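Local coordinates for protein ribonucleoside triphosphate reductase (Lactobacillus leichmannii, PDB 1L1L) that reduces ribonucleoside triphosphates to deoxyribonucleotides as a B12-dependent (class II) ribonucleotide reductase, an allosterically regulated monomer, at residues A[175-183]-A[237-248]. Sequence-based numbering, arbitrary orientation.
Sequences IPRVDFAID and LHFAQTNPDRKQ
Phe180 pushes its ring into the curl of loop 237-248. Its CD2 edge meets Leu237 O in the ring plane at 3.5 Å, CE2 and CZ rest on Ala240, and the CE1-CZ edge lies over one face of the Arg246 guanidinium, the planes 72° apart. Phe180 CB points toward the loop, and with CG anti to the carbonyl carbon (chi1 -41°) the ring reaches in between Ala240 and Arg246, while Phe180 N bonds His238 O at 3.1 Å, approaching from above the carbonyl plane. Just before it, Asp179 OD1 takes the N-H of Ala240 on its anti side at 3.1 Å. Further on, Ile182 lays CG1 over the face of the His238 imidazole, a CH-pi contact 3.5 Å from the centroid; earlier in the segment, Pro176 CG meets Phe239 CD2. Gln248 closes the far end: its NE2 reaches Ala181 O at 3.3 Å and its carbonyl receives Asp183 N, where strands 183-187 and 249-253 begin to pair.

Behind this shell, Asn243 ND2 ties Leu237 O to Lys247 O (2.8 Å to the latter), drawing the two arms of the loop together round the phenyl ring. The imidazole is fixed through ND1 to Leu234 O and NE2 to Asn289 OD1, which also accepts Ile182 N. The loop after helix 169-172 is thus joined to one within the insertion domain by backbone, carboxylate and amide hydrogen bonds around the buried Phe180 ring.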
loop_
_atom_site.group_PDB
_atom_site.type_symbol
_atom_site.label_atom_id
_atom_site.label_comp_id
_atom_site.label_asym_id
_atom_site.label_seq_id
_atom_site.Cartn_x
_atom_site.Cartn_y
_atom_site.Cartn_z
ATOM N N ILE A 175 -27.405 -3.982 4.479
ATOM C CA ILE A 175 -27.190 -5.090 5.399
ATOM C C ILE A 175 -28.460 -5.313 6.225
ATOM O O ILE A 175 -28.935 -4.400 6.905
ATOM C CB ILE A 175 -26.018 -4.801 6.357
ATOM C CG1 ILE A 175 -24.729 -4.585 5.552
ATOM C CG2 ILE A 175 -25.847 -5.961 7.339
ATOM C CD1 ILE A 175 -23.515 -4.322 6.417
ATOM N N PRO A 176 -29.014 -6.536 6.178
ATOM C CA PRO A 176 -30.231 -6.937 6.897
ATOM C C PRO A 176 -30.147 -6.860 8.417
ATOM O O PRO A 176 -29.066 -6.722 8.989
ATOM C CB PRO A 176 -30.464 -8.363 6.407
ATOM C CG PRO A 176 -29.067 -8.856 6.158
ATOM C CD PRO A 176 -28.440 -7.680 5.449
ATOM N N ARG A 177 -31.299 -6.949 9.076
ATOM C CA ARG A 177 -31.326 -6.895 10.528
ATOM C C ARG A 177 -30.600 -8.102 11.113
ATOM O O ARG A 177 -30.679 -9.198 10.574
ATOM C CB ARG A 177 -32.774 -6.868 11.031
ATOM C CG ARG A 177 -33.692 -7.867 10.340
ATOM C CD ARG A 177 -35.047 -7.968 11.049
ATOM N NE ARG A 177 -36.025 -8.733 10.272
ATOM C CZ ARG A 177 -37.231 -9.090 10.713
ATOM N NH1 ARG A 177 -37.619 -8.759 11.939
ATOM N NH2 ARG A 177 -38.058 -9.768 9.922
ATOM N N VAL A 178 -29.887 -7.893 12.215
ATOM C CA VAL A 178 -29.182 -8.986 12.872
ATOM C C VAL A 178 -30.253 -9.876 13.509
ATOM O O VAL A 178 -30.724 -9.600 14.612
ATOM C CB VAL A 178 -28.225 -8.465 13.975
ATOM C CG1 VAL A 178 -27.469 -9.625 14.603
ATOM C CG2 VAL A 178 -27.244 -7.448 13.388
ATOM N N ASP A 179 -30.626 -10.940 12.801
ATOM C CA ASP A 179 -31.655 -11.877 13.250
ATOM C C ASP A 179 -31.383 -12.741 14.478
ATOM O O ASP A 179 -32.305 -12.986 15.261
ATOM C CB ASP A 179 -32.049 -12.794 12.093
ATOM C CG ASP A 179 -32.925 -12.102 11.077
ATOM O OD1 ASP A 179 -33.080 -12.641 9.962
ATOM O OD2 ASP A 179 -33.471 -11.024 11.395
ATOM N N PHE A 180 -30.150 -13.216 14.652
ATOM C CA PHE A 180 -29.842 -14.076 15.794
ATOM C C PHE A 180 -28.561 -13.748 16.539
ATOM O O PHE A 180 -27.518 -13.509 15.927
ATOM C CB PHE A 180 -29.746 -15.540 15.343
ATOM C CG PHE A 180 -30.786 -15.943 14.344
ATOM C CD1 PHE A 180 -32.138 -15.921 14.672
ATOM C CD2 PHE A 180 -30.414 -16.340 13.067
ATOM C CE1 PHE A 180 -33.103 -16.285 13.738
ATOM C CE2 PHE A 180 -31.368 -16.708 12.125
ATOM C CZ PHE A 180 -32.719 -16.680 12.461
ATOM N N ALA A 181 -28.638 -13.742 17.864
ATOM C CA ALA A 181 -27.461 -13.504 18.687
ATOM C C ALA A 181 -26.850 -14.890 18.809
ATOM O O ALA A 181 -27.477 -15.799 19.350
ATOM C CB ALA A 181 -27.855 -12.988 20.050
ATOM N N ILE A 182 -25.635 -15.057 18.301
ATOM C CA ILE A 182 -24.982 -16.361 18.330
ATOM C C ILE A 182 -24.172 -16.665 19.582
ATOM O O ILE A 182 -23.426 -15.826 20.076
ATOM C CB ILE A 182 -24.053 -16.531 17.105
ATOM C CG1 ILE A 182 -24.857 -16.353 15.813
ATOM C CG2 ILE A 182 -23.375 -17.897 17.145
ATOM C CD1 ILE A 182 -26.002 -17.330 15.641
ATOM N N ASP A 183 -24.335 -17.884 20.089
ATOM C CA ASP A 183 -23.591 -18.341 21.254
ATOM C C ASP A 183 -22.314 -18.943 20.671
ATOM O O ASP A 183 -22.378 -19.886 19.877
ATOM C CB ASP A 183 -24.383 -19.410 22.012
ATOM C CG ASP A 183 -23.659 -19.890 23.253
ATOM O OD1 ASP A 183 -23.219 -19.026 24.047
ATOM O OD2 ASP A 183 -23.529 -21.121 23.439
ATOM N N LEU A 237 -24.228 -16.640 10.368
ATOM C CA LEU A 237 -25.169 -17.286 11.286
ATOM C C LEU A 237 -26.022 -16.273 12.040
ATOM O O LEU A 237 -26.907 -16.645 12.815
ATOM C CB LEU A 237 -24.433 -18.160 12.302
ATOM C CG LEU A 237 -23.861 -19.492 11.813
ATOM C CD1 LEU A 237 -23.236 -20.218 12.994
ATOM C CD2 LEU A 237 -24.964 -20.338 11.182
ATOM N N HIS A 238 -25.746 -14.991 11.829
ATOM C CA HIS A 238 -26.505 -13.950 12.498
ATOM C C HIS A 238 -27.682 -13.507 11.635
ATOM O O HIS A 238 -28.507 -12.712 12.080
ATOM C CB HIS A 238 -25.611 -12.734 12.793
ATOM C CG HIS A 238 -24.684 -12.919 13.955
ATOM N ND1 HIS A 238 -23.562 -13.717 13.898
ATOM C CD2 HIS A 238 -24.711 -12.399 15.205
ATOM C CE1 HIS A 238 -22.938 -13.680 15.061
ATOM N NE2 HIS A 238 -23.614 -12.888 15.873
ATOM N N PHE A 239 -27.761 -14.031 10.413
ATOM C CA PHE A 239 -28.816 -13.646 9.479
ATOM C C PHE A 239 -29.628 -14.814 8.923
ATOM O O PHE A 239 -29.086 -15.766 8.357
ATOM C CB PHE A 239 -28.206 -12.832 8.328
ATOM C CG PHE A 239 -27.331 -11.693 8.793
ATOM C CD1 PHE A 239 -26.036 -11.932 9.257
ATOM C CD2 PHE A 239 -27.818 -10.388 8.819
ATOM C CE1 PHE A 239 -25.243 -10.890 9.741
ATOM C CE2 PHE A 239 -27.036 -9.339 9.302
ATOM C CZ PHE A 239 -25.747 -9.589 9.764
ATOM N N ALA A 240 -30.945 -14.722 9.081
ATOM C CA ALA A 240 -31.855 -15.766 8.623
ATOM C C ALA A 240 -31.639 -16.212 7.179
ATOM O O ALA A 240 -31.763 -17.393 6.869
ATOM C CB ALA A 240 -33.299 -15.308 8.811
ATOM N N GLN A 241 -31.319 -15.267 6.301
ATOM C CA GLN A 241 -31.105 -15.565 4.886
ATOM C C GLN A 241 -30.060 -16.654 4.657
ATOM O O GLN A 241 -30.121 -17.389 3.668
ATOM C CB GLN A 241 -30.670 -14.297 4.153
ATOM C CG GLN A 241 -29.294 -13.797 4.574
ATOM C CD GLN A 241 -28.928 -12.482 3.918
ATOM O OE1 GLN A 241 -29.517 -11.446 4.217
ATOM N NE2 GLN A 241 -27.954 -12.520 3.011
ATOM N N THR A 242 -29.097 -16.745 5.568
ATOM C CA THR A 242 -28.031 -17.735 5.466
ATOM C C THR A 242 -28.002 -18.622 6.705
ATOM O O THR A 242 -26.942 -19.093 7.120
ATOM C CB THR A 242 -26.650 -17.056 5.308
ATOM O OG1 THR A 242 -26.502 -16.037 6.302
ATOM C CG2 THR A 242 -26.517 -16.432 3.934
ATOM N N ASN A 243 -29.177 -18.841 7.289
ATOM C CA ASN A 243 -29.312 -19.670 8.480
ATOM C C ASN A 243 -30.771 -20.088 8.671
ATOM O O ASN A 243 -31.423 -19.707 9.648
ATOM C CB ASN A 243 -28.830 -18.912 9.718
ATOM C CG ASN A 243 -28.809 -19.782 10.960
ATOM O OD1 ASN A 243 -29.095 -20.982 10.897
ATOM N ND2 ASN A 243 -28.466 -19.186 12.094
ATOM N N PRO A 244 -31.303 -20.880 7.729
ATOM C CA PRO A 244 -32.691 -21.342 7.811
ATOM C C PRO A 244 -33.033 -22.061 9.119
ATOM O O PRO A 244 -34.061 -21.783 9.734
ATOM C CB PRO A 244 -32.828 -22.243 6.579
ATOM C CG PRO A 244 -31.417 -22.725 6.339
ATOM C CD PRO A 244 -30.622 -21.469 6.561
ATOM N N ASP A 245 -32.163 -22.973 9.546
ATOM C CA ASP A 245 -32.379 -23.737 10.773
ATOM C C ASP A 245 -32.432 -22.904 12.045
ATOM O O ASP A 245 -32.622 -23.443 13.138
ATOM C CB ASP A 245 -31.293 -24.800 10.920
ATOM C CG ASP A 245 -31.567 -26.022 10.078
ATOM O OD1 ASP A 245 -31.966 -25.862 8.904
ATOM O OD2 ASP A 245 -31.378 -27.145 10.593
ATOM N N ARG A 246 -32.252 -21.595 11.908
ATOM C CA ARG A 246 -32.304 -20.701 13.058
ATOM C C ARG A 246 -31.388 -21.198 14.176
ATOM O O ARG A 246 -31.656 -20.981 15.359
ATOM C CB ARG A 246 -33.751 -20.598 13.560
ATOM C CG ARG A 246 -34.770 -20.596 12.418
ATOM C CD ARG A 246 -36.216 -20.446 12.881
ATOM N NE ARG A 246 -36.738 -19.109 12.603
ATOM C CZ ARG A 246 -36.611 -18.064 13.416
ATOM N NH1 ARG A 246 -35.980 -18.188 14.577
ATOM N NH2 ARG A 246 -37.109 -16.886 13.061
ATOM N N LYS A 247 -30.307 -21.868 13.792
ATOM C CA LYS A 247 -29.347 -22.384 14.760
ATOM C C LYS A 247 -28.547 -21.229 15.354
ATOM O O LYS A 247 -28.005 -20.401 14.623
ATOM C CB LYS A 247 -28.410 -23.379 14.079
ATOM C CG LYS A 247 -29.111 -24.612 13.548
ATOM C CD LYS A 247 -28.178 -25.428 12.674
ATOM C CE LYS A 247 -28.859 -26.688 12.160
ATOM N NZ LYS A 247 -29.286 -27.586 13.272
ATOM N N GLN A 248 -28.475 -21.178 16.681
ATOM C CA GLN A 248 -27.756 -20.106 17.363
ATOM C C GLN A 248 -26.660 -20.640 18.274
ATOM O O GLN A 248 -26.291 -20.001 19.259
ATOM C CB GLN A 248 -28.735 -19.258 18.181
ATOM C CG GLN A 248 -29.950 -18.784 17.394
ATOM C CD GLN A 248 -30.926 -17.977 18.240
ATOM O OE1 GLN A 248 -32.136 -18.001 18.000
ATOM N NE2 GLN A 248 -30.404 -17.248 19.225
#